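Local coordinates for protein methyl-coenzyme M reductase I beta subunit (Methanosarcina barkeri, PDB 1E6Y) that forms, as the beta subunit, part of the F430-dependent enzyme that reduces methyl-coenzyme M with coenzyme B, releasing methane in the final step of methanogenesis, at residues T26-A29 with A30-S33. Sequence-based numbering, arbitrary orientation.
Sequences TRNA and AIQS
Asn28 is the N-cap of helix 29-40, and its side chain reaches forward to accept a hydrogen bond from the backbone N of Ile31 in the first turn. The bond from Ile31 N to Asn28 OD1 is 2.9 Å long and fairly straight, at 160° at the hydrogen. The N-H lies in the plane of the amide and meets a lone pair of OD1. Asn28 has CG trans to its own backbone N (chi1 -168°), which sets OD1 beside the first-turn N-H groups. At the other end of the amide, ND2 is hydrogen-bonded to Ser22 O, so both ends are held and its rotation is fixed. The side chain of Ile31 runs across that of Asn28 at about a right angle, with CG1 3.9 Å from Asn28 CG. Both side chains also touch Val429, and Ile31 reaches helix 204-221.

The helical backbone bonds start here. Gln32 N donates to Asn28 O at 3.0 Å, and Ser33 N to Ala29 O at 2.9 Å. Gln32 stretches its chain back past the carbonyl of Asn28, with CG 3.2 Å from Asn28 O. Its NE2 is hydrogen-bonded to Pro25 O and lies 3.3 Å from Thr26 O. One water donates to both Gln32 OE1 and Arg27 O, tying the other end of this amide to the loop. Arg27 turns its guanidinium group elsewhere: NH2 forms a salt bridge with Glu230, and NH1 a hydrogen bond with Val91 O of the second beta subunit. An asparagine side chain accepting from the N-H three residues on is the classic N-cap of an alpha helix.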
ATOM      1  N   THR E  26      26.981 -16.713  -5.439  1.00 10.77           N
ATOM      2  CA  THR E  26      28.004 -15.689  -5.270  1.00 10.92           C
ATOM      3  C   THR E  26      29.364 -16.081  -5.867  1.00 11.07           C
ATOM      4  O   THR E  26      30.269 -15.249  -5.951  1.00 11.10           O
ATOM      5  CB  THR E  26      28.191 -15.356  -3.778  1.00 11.12           C
ATOM      6  OG1 THR E  26      28.308 -16.574  -3.032  1.00 10.77           O
ATOM      7  CG2 THR E  26      27.000 -14.557  -3.255  1.00 11.30           C
ATOM      8  N   ARG E  27      29.501 -17.339  -6.285  1.00 11.68           N
ATOM      9  CA  ARG E  27      30.758 -17.826  -6.858  1.00 11.96           C
ATOM     10  C   ARG E  27      30.583 -18.453  -8.229  1.00 12.86           C
ATOM     11  O   ARG E  27      31.535 -18.492  -9.023  1.00 13.94           O
ATOM     12  CB  ARG E  27      31.398 -18.891  -5.940  1.00 11.50           C
ATOM     13  CG  ARG E  27      31.781 -18.346  -4.585  1.00 10.32           C
ATOM     14  CD  ARG E  27      32.566 -19.354  -3.725  1.00 10.37           C
ATOM     15  NE  ARG E  27      32.591 -18.842  -2.356  1.00  9.90           N
ATOM     16  CZ  ARG E  27      31.669 -19.179  -1.426  1.00 10.32           C
ATOM     17  NH1 ARG E  27      31.746 -18.625  -0.234  1.00 10.31           N
ATOM     18  NH2 ARG E  27      30.743 -20.047  -1.796  1.00 10.53           N
ATOM     19  N   ASN E  28      29.411 -19.026  -8.489  1.00 12.90           N
ATOM     20  CA  ASN E  28      29.209 -19.823  -9.697  1.00 12.54           C
ATOM     21  C   ASN E  28      28.913 -18.957 -10.917  1.00 12.80           C
ATOM     22  O   ASN E  28      27.891 -18.273 -10.973  1.00 12.51           O
ATOM     23  CB  ASN E  28      28.075 -20.833  -9.485  1.00 12.52           C
ATOM     24  CG  ASN E  28      28.013 -21.879 -10.583  1.00 12.84           C
ATOM     25  OD1 ASN E  28      27.386 -21.673 -11.622  1.00 12.43           O
ATOM     26  ND2 ASN E  28      28.679 -23.007 -10.362  1.00 13.23           N
ATOM     27  N   ALA E  29      29.784 -19.046 -11.919  1.00 12.21           N
ATOM     28  CA  ALA E  29      29.665 -18.242 -13.131  1.00 12.53           C
ATOM     29  C   ALA E  29      28.406 -18.562 -13.937  1.00 11.88           C
ATOM     30  O   ALA E  29      27.761 -17.657 -14.461  1.00 12.34           O
ATOM     31  CB  ALA E  29      30.909 -18.419 -14.002  1.00 12.65           C
ATOM     32  N   ALA E  30      28.045 -19.843 -14.010  1.00 11.96           N
ATOM     33  CA  ALA E  30      26.850 -20.269 -14.743  1.00 11.66           C
ATOM     34  C   ALA E  30      25.566 -19.724 -14.116  1.00 11.46           C
ATOM     35  O   ALA E  30      24.692 -19.214 -14.819  1.00 11.41           O
ATOM     36  CB  ALA E  30      26.790 -21.793 -14.822  1.00 12.05           C
ATOM     37  N   ILE E  31      25.465 -19.816 -12.793  1.00 10.82           N
ATOM     38  CA  ILE E  31      24.317 -19.266 -12.078  1.00 10.66           C
ATOM     39  C   ILE E  31      24.243 -17.747 -12.226  1.00 10.37           C
ATOM     40  O   ILE E  31      23.173 -17.197 -12.488  1.00 10.64           O
ATOM     41  CB  ILE E  31      24.361 -19.646 -10.579  1.00 10.76           C
ATOM     42  CG1 ILE E  31      24.164 -21.158 -10.427  1.00 11.46           C
ATOM     43  CG2 ILE E  31      23.280 -18.886  -9.803  1.00 10.85           C
ATOM     44  CD1 ILE E  31      24.224 -21.648  -9.003  1.00 11.19           C
ATOM     45  N   GLN E  32      25.392 -17.081 -12.142  1.00 10.95           N
ATOM     46  CA  GLN E  32      25.444 -15.632 -12.317  1.00 10.51           C
ATOM     47  C   GLN E  32      25.035 -15.222 -13.732  1.00 10.16           C
ATOM     48  O   GLN E  32      24.364 -14.209 -13.917  1.00  9.36           O
ATOM     49  CB  GLN E  32      26.846 -15.108 -11.989  1.00 11.18           C
ATOM     50  CG  GLN E  32      27.171 -15.157 -10.501  1.00 12.61           C
ATOM     51  CD  GLN E  32      28.590 -14.728 -10.172  1.00 13.37           C
ATOM     52  OE1 GLN E  32      29.344 -14.299 -11.041  1.00 14.24           O
ATOM     53  NE2 GLN E  32      28.954 -14.833  -8.899  1.00 13.96           N
ATOM     54  N   SER E  33      25.346 -16.072 -14.708  1.00 10.06           N
ATOM     55  CA  SER E  33      24.942 -15.846 -16.094  1.00 10.22           C
ATOM     56  C   SER E  33      23.432 -15.987 -16.250  1.00  9.66           C
ATOM     57  O   SER E  33      22.794 -15.177 -16.919  1.00 10.28           O
ATOM     58  CB  SER E  33      25.662 -16.830 -17.024  1.00 11.53           C
ATOM     59  OG  SER E  33      25.175 -16.734 -18.354  1.00 14.16           O
TER
HETATM   60  O   HOH W   1      31.830 -15.955 -10.998  1.00 37.62           O